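Local atomic coordinates of phenazine biosynthesis protein PhzF family (Enterococcus faecalis, PDB entry 1S7J), a protein that probably acts as an isomerase of the PhzF family, related in fold to diaminopimelate epimerase, with its own substrate not established. Residues P116-E121 against H207-P212; G174-A179 against S188-P193. All coordinates share one frame; numbering follows the deposited sequence.

Contact 1: P116-E121 against H207-P212; sequences PYILPE and HANLIP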
loop_
_atom_site.group_PDB
_atom_site.type_symbol
_atom_site.label_atom_id
_atom_site.label_comp_id
_atom_site.label_asym_id
_atom_site.label_seq_id
_atom_site.Cartn_x
_atom_site.Cartn_y
_atom_site.Cartn_z
ATOM N N PRO A 116 -10.533 2.461 6.295
ATOM C CA PRO A 116 -11.988 2.677 6.291
ATOM C C PRO A 116 -12.737 1.697 5.385
ATOM O O PRO A 116 -12.239 1.316 4.338
ATOM C CB PRO A 116 -12.116 4.123 5.790
ATOM C CG PRO A 116 -10.792 4.377 5.059
ATOM C CD PRO A 116 -9.815 3.700 5.955
ATOM N N TYR A 117 -13.923 1.267 5.833
ATOM C CA TYR A 117 -14.758 0.339 5.051
ATOM C C TYR A 117 -15.525 1.170 4.034
ATOM O O TYR A 117 -16.533 1.803 4.367
ATOM C CB TYR A 117 -15.748 -0.400 5.976
ATOM C CG TYR A 117 -16.566 -1.507 5.307
ATOM C CD1 TYR A 117 -17.582 -1.203 4.382
ATOM C CD2 TYR A 117 -16.333 -2.848 5.612
ATOM C CE1 TYR A 117 -18.335 -2.218 3.781
ATOM C CE2 TYR A 117 -17.082 -3.866 5.015
ATOM C CZ TYR A 117 -18.076 -3.546 4.100
ATOM O OH TYR A 117 -18.780 -4.554 3.491
ATOM N N ILE A 118 -15.048 1.175 2.800
ATOM C CA ILE A 118 -15.688 1.933 1.745
ATOM C C ILE A 118 -16.059 1.053 0.558
ATOM O O ILE A 118 -15.215 0.711 -0.264
ATOM C CB ILE A 118 -14.776 3.093 1.241
ATOM C CG1 ILE A 118 -14.264 3.919 2.424
ATOM C CG2 ILE A 118 -15.551 3.988 0.269
ATOM C CD1 ILE A 118 -13.348 5.058 2.029
ATOM N N LEU A 119 -17.314 0.648 0.501
ATOM C CA LEU A 119 -17.796 -0.168 -0.602
ATOM C C LEU A 119 -17.926 0.792 -1.808
ATOM O O LEU A 119 -18.603 1.824 -1.713
ATOM C CB LEU A 119 -19.169 -0.746 -0.257
ATOM C CG LEU A 119 -19.794 -1.774 -1.187
ATOM C CD1 LEU A 119 -19.030 -3.080 -1.070
ATOM C CD2 LEU A 119 -21.266 -1.983 -0.814
ATOM N N PRO A 120 -17.239 0.485 -2.933
ATOM C CA PRO A 120 -17.324 1.360 -4.110
ATOM C C PRO A 120 -18.713 1.258 -4.749
ATOM O O PRO A 120 -19.306 0.164 -4.800
ATOM C CB PRO A 120 -16.235 0.801 -5.017
ATOM C CG PRO A 120 -16.283 -0.661 -4.727
ATOM C CD PRO A 120 -16.392 -0.690 -3.208
ATOM N N GLU A 121 -19.239 2.387 -5.200
ATOM C CA GLU A 121 -20.565 2.417 -5.817
ATOM C C GLU A 121 -20.539 2.269 -7.335
ATOM O O GLU A 121 -19.700 2.866 -8.022
ATOM C CB GLU A 121 -21.318 3.702 -5.420
ATOM C CG GLU A 121 -20.699 4.994 -5.944
ATOM C CD GLU A 121 -20.574 6.066 -4.871
ATOM O OE1 GLU A 121 -21.285 5.986 -3.838
ATOM O OE2 GLU A 121 -19.752 6.989 -5.060
ATOM N N HIS A 207 -7.424 -1.431 -0.608
ATOM C CA HIS A 207 -8.176 -2.529 -0.043
ATOM C C HIS A 207 -9.390 -2.087 0.764
ATOM O O HIS A 207 -10.149 -2.913 1.286
ATOM C CB HIS A 207 -7.255 -3.480 0.710
ATOM C CG HIS A 207 -6.418 -4.317 -0.196
ATOM N ND1 HIS A 207 -5.319 -3.818 -0.867
ATOM C CD2 HIS A 207 -6.568 -5.591 -0.628
ATOM C CE1 HIS A 207 -4.840 -4.745 -1.676
ATOM N NE2 HIS A 207 -5.582 -5.829 -1.546
ATOM N N ALA A 208 -9.564 -0.772 0.855
ATOM C CA ALA A 208 -10.721 -0.173 1.518
ATOM C C ALA A 208 -11.925 -0.433 0.581
ATOM O O ALA A 208 -13.042 -0.587 1.030
ATOM C CB ALA A 208 -10.516 1.323 1.695
ATOM N N ASN A 209 -11.643 -0.472 -0.725
ATOM C CA ASN A 209 -12.662 -0.735 -1.745
ATOM C C ASN A 209 -12.701 -2.240 -2.027
ATOM O O ASN A 209 -13.771 -2.826 -2.178
ATOM C CB ASN A 209 -12.327 -0.007 -3.061
ATOM C CG ASN A 209 -12.343 1.517 -2.923
ATOM O OD1 ASN A 209 -13.085 2.075 -2.116
ATOM N ND2 ASN A 209 -11.545 2.186 -3.759
ATOM N N LEU A 210 -11.512 -2.843 -2.124
ATOM C CA LEU A 210 -11.362 -4.284 -2.396
ATOM C C LEU A 210 -12.001 -5.211 -1.385
ATOM O O LEU A 210 -12.763 -6.106 -1.752
ATOM C CB LEU A 210 -9.871 -4.659 -2.504
ATOM C CG LEU A 210 -9.134 -4.555 -3.835
ATOM C CD1 LEU A 210 -9.926 -5.275 -4.891
ATOM C CD2 LEU A 210 -8.931 -3.124 -4.223
ATOM N N ILE A 211 -11.605 -5.071 -0.118
ATOM C CA ILE A 211 -12.130 -5.925 0.942
ATOM C C ILE A 211 -13.675 -5.869 1.072
ATOM O O ILE A 211 -14.329 -6.912 1.088
ATOM C CB ILE A 211 -11.408 -5.657 2.308
ATOM C CG1 ILE A 211 -9.907 -5.928 2.144
ATOM C CG2 ILE A 211 -11.959 -6.575 3.402
ATOM C CD1 ILE A 211 -9.110 -5.750 3.415
ATOM N N PRO A 212 -14.257 -4.663 1.195
ATOM C CA PRO A 212 -15.714 -4.583 1.306
ATOM C C PRO A 212 -16.392 -5.335 0.149
ATOM O O PRO A 212 -17.253 -6.190 0.368
ATOM C CB PRO A 212 -15.966 -3.085 1.205
ATOM C CG PRO A 212 -14.802 -2.527 1.928
ATOM C CD PRO A 212 -13.655 -3.329 1.362
#
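The Tyr117 ring packs on Pro212, where the loop 116-121 lies against helix 207-218. One face of the Tyr117 ring receives the CB-CG side of Pro212. Pro212 CG stands over the middle of this face, 3.8 Å from the centroid and only 3° off the ring normal. This is a CH-pi contact. Pro212 CB sits over the outer half of the same face, 3.6 Å from Tyr117 CE1. Tyr117 CG is anti to the backbone N (chi1 -173°). The CB bond leaves away from the helix, yet the ring comes back alongside the proline, and the two side chains run past each other in opposite directions. Tyr117 also touches Val239 and Val244 of the strands 234-240 and 243-259.

Leu119 reaches Pro212 with a single branch. Its CD1 lies 3.8 Å from Pro212 CB, so Tyr117 and Leu119 both rest on this one ring. Ala208 packs on the backbone instead, with its CB 3.2 Å from Pro116 O. Farther along, Pro120 CD meets Asn209 O at 3.5 Å.

The polar link is made by backbone atoms. Ile118 N donates to Ala208 O at 3.2 Å, though the place of that oxygen is less sure. A proline has no N-H to give to the preceding turn, and the helix is kinked at Pro212. Ile118 N probably supplies the donor that Pro212 cannot give to Ala208 O. Asn209 CA points its hydrogen at Ile118 O, 3.3 Å away with 162° at the hydrogen, a CA-H...O contact. Ile118 and Leu119 are exposed, whereas Ala208, Asn209 and Pro212 are buried. The arrangement is an irregular link between strands 110-116 and 121-122, packed over the first turns of helix 207-218 at a proline kink.

Contact 2: G174-A179 against S188-P193; sequences GVIVTA and SRTFFP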
loop_
_atom_site.group_PDB
_atom_site.type_symbol
_atom_site.label_atom_id
_atom_site.label_comp_id
_atom_site.label_asym_id
_atom_site.label_seq_id
_atom_site.Cartn_x
_atom_site.Cartn_y
_atom_site.Cartn_z
ATOM N N GLY A 174 -6.877 6.743 -9.114
ATOM C CA GLY A 174 -6.196 5.617 -9.695
ATOM C C GLY A 174 -7.174 4.656 -10.317
ATOM O O GLY A 174 -8.328 5.011 -10.574
ATOM N N VAL A 175 -6.726 3.440 -10.561
ATOM C CA VAL A 175 -7.551 2.406 -11.158
ATOM C C VAL A 175 -7.229 1.071 -10.509
ATOM O O VAL A 175 -6.057 0.698 -10.371
ATOM C CB VAL A 175 -7.305 2.303 -12.689
ATOM C CG1 VAL A 175 -8.035 1.096 -13.266
ATOM C CG2 VAL A 175 -7.754 3.584 -13.383
ATOM N N ILE A 176 -8.260 0.368 -10.090
ATOM C CA ILE A 176 -8.111 -0.921 -9.458
ATOM C C ILE A 176 -8.739 -1.954 -10.348
ATOM O O ILE A 176 -9.748 -1.685 -10.996
ATOM C CB ILE A 176 -8.829 -0.968 -8.082
ATOM C CG1 ILE A 176 -8.284 0.124 -7.154
ATOM C CG2 ILE A 176 -8.653 -2.345 -7.447
ATOM C CD1 ILE A 176 -8.996 0.206 -5.820
ATOM N N VAL A 177 -8.114 -3.119 -10.432
ATOM C CA VAL A 177 -8.614 -4.217 -11.228
ATOM C C VAL A 177 -8.606 -5.437 -10.312
ATOM O O VAL A 177 -7.644 -5.646 -9.562
ATOM C CB VAL A 177 -7.730 -4.464 -12.499
ATOM C CG1 VAL A 177 -7.794 -3.250 -13.432
ATOM C CG2 VAL A 177 -6.292 -4.732 -12.105
ATOM N N THR A 178 -9.665 -6.230 -10.364
ATOM C CA THR A 178 -9.788 -7.403 -9.492
ATOM C C THR A 178 -10.355 -8.611 -10.215
ATOM O O THR A 178 -10.737 -8.533 -11.384
ATOM C CB THR A 178 -10.738 -7.113 -8.303
ATOM O OG1 THR A 178 -10.833 -5.696 -8.084
ATOM C CG2 THR A 178 -10.228 -7.763 -7.061
ATOM N N ALA A 179 -10.421 -9.731 -9.499
ATOM C CA ALA A 179 -10.959 -10.977 -10.026
ATOM C C ALA A 179 -10.774 -12.100 -9.006
ATOM O O ALA A 179 -9.955 -11.986 -8.091
ATOM C CB ALA A 179 -10.284 -11.340 -11.328
ATOM N N SER A 188 -5.625 -8.479 -7.158
ATOM C CA SER A 188 -5.769 -7.127 -7.654
ATOM C C SER A 188 -4.462 -6.591 -8.191
ATOM O O SER A 188 -3.440 -7.276 -8.172
ATOM C CB SER A 188 -6.280 -6.204 -6.541
ATOM O OG SER A 188 -5.344 -6.098 -5.476
ATOM N N ARG A 189 -4.528 -5.386 -8.748
ATOM C CA ARG A 189 -3.383 -4.638 -9.284
ATOM C C ARG A 189 -3.861 -3.199 -9.251
ATOM O O ARG A 189 -5.023 -2.932 -9.544
ATOM C CB ARG A 189 -3.039 -5.058 -10.720
ATOM C CG ARG A 189 -2.336 -6.390 -10.826
ATOM C CD ARG A 189 -2.017 -6.733 -12.254
ATOM N NE ARG A 189 -1.068 -5.793 -12.855
ATOM C CZ ARG A 189 -0.547 -5.928 -14.077
ATOM N NH1 ARG A 189 0.304 -5.029 -14.531
ATOM N NH2 ARG A 189 -0.892 -6.955 -14.840
ATOM N N THR A 190 -2.998 -2.278 -8.863
ATOM C CA THR A 190 -3.403 -0.889 -8.785
ATOM C C THR A 190 -2.517 0.047 -9.597
ATOM O O THR A 190 -1.288 0.016 -9.487
ATOM C CB THR A 190 -3.502 -0.412 -7.289
ATOM O OG1 THR A 190 -2.203 -0.389 -6.686
ATOM C CG2 THR A 190 -4.408 -1.355 -6.498
ATOM N N PHE A 191 -3.152 0.849 -10.463
ATOM C CA PHE A 191 -2.431 1.790 -11.321
ATOM C C PHE A 191 -2.732 3.228 -10.926
ATOM O O PHE A 191 -3.877 3.583 -10.699
ATOM C CB PHE A 191 -2.824 1.578 -12.793
ATOM C CG PHE A 191 -2.952 0.126 -13.191
ATOM C CD1 PHE A 191 -1.851 -0.723 -13.163
ATOM C CD2 PHE A 191 -4.189 -0.391 -13.571
ATOM C CE1 PHE A 191 -1.982 -2.076 -13.502
ATOM C CE2 PHE A 191 -4.328 -1.735 -13.911
ATOM C CZ PHE A 191 -3.219 -2.579 -13.877
ATOM N N PHE A 192 -1.698 4.055 -10.868
ATOM C CA PHE A 192 -1.862 5.461 -10.508
ATOM C C PHE A 192 -1.058 6.387 -11.436
ATOM O O PHE A 192 -0.208 7.152 -10.979
ATOM C CB PHE A 192 -1.425 5.691 -9.053
ATOM C CG PHE A 192 -2.239 4.928 -8.055
ATOM C CD1 PHE A 192 -1.820 3.676 -7.601
ATOM C CD2 PHE A 192 -3.442 5.450 -7.569
ATOM C CE1 PHE A 192 -2.590 2.955 -6.683
ATOM C CE2 PHE A 192 -4.214 4.737 -6.656
ATOM C CZ PHE A 192 -3.791 3.490 -6.211
ATOM N N PRO A 193 -1.341 6.340 -12.766
ATOM C CA PRO A 193 -0.614 7.193 -13.718
ATOM C C PRO A 193 -0.851 8.680 -13.495
ATOM O O PRO A 193 -0.004 9.509 -13.844
ATOM C CB PRO A 193 -1.149 6.721 -15.063
ATOM C CG PRO A 193 -2.539 6.307 -14.739
ATOM C CD PRO A 193 -2.363 5.544 -13.455
#
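Phe191 lies across two valines of the neighbouring strand, and all three side chains share one face of the sheet with Arg189. The Phe191 ring crosses Val177 at about a right angle, with CE2 3.8 Å from Val177 CG1. It meets Val175 more obliquely, CD2 to CG1, at 4.1 Å. Val175 CG1 is anti to the backbone N (chi1 172°), which brings this methyl to the ring. Val177 and Arg189 lie side by side and point the same way. Val177 CG2 touches Arg189 CB at 3.6 Å. Beyond CB the arginine leads away from the valine. Its guanidinium forms a salt bridge with Glu199 and gives hydrogen bonds to Val156 O and Ile159 O, which fix the charged end. Leu166 of helix 163-168 packs on Val175 and Phe191.

The other face carries Ile176, Thr178, Ser188 and Thr190. Side chains meet at slightly longer range here, with Ile176 CG1 4.2 Å from Thr190 CG2. Helix 207-218 packs against Ile176 and Thr178, and Thr190 OG1 is hydrogen-bonded to Gln227. At the end of the pair, Phe192 turns its ring back to Gly174, with CD2 3.5 Å from Gly174 CA.

Two hydrogen-bonded pairs hold the backbones. Val175 and Phe191 exchange two bonds of 2.9 Å, between N and O in each direction. The one from Phe191 N is nearly straight, at 172°. Val177 and Arg189 exchange two longer bonds. The non-hydrogen-bonded pairs are Ile176 with Thr190 and Thr178 with Ser188. The strand segments run at 169° to each other. This is the regular antiparallel pairing of a beta hairpin, formed by strands 175-180 and 186-192, with an apolar cluster under helix 163-168 on one face and helix 207-218 on the other.

Overall arrangement
Contacts 1 and 2 meet through helix 207-218, and their centres are 13 Å apart. The helix takes the loop 116-121 along one side and the hairpin of contact 2 along another. Leu210, on a side of the helix turned from the loop, packs on the hairpin: its CD1 lies 3.3 Å from Thr178 CG2, and its CD2 touches Ile176 CG2. His207 comes near Ser188 as well, with NE2 3.9 Å from OG. In sequence, both hairpin segments fall between the two segments of contact 1. Contact 1 lies away from the predicted active site. Contact 2 is nearer, for the side chain of Phe192 is about 9 Å from that of Glu46, the predicted catalytic residue.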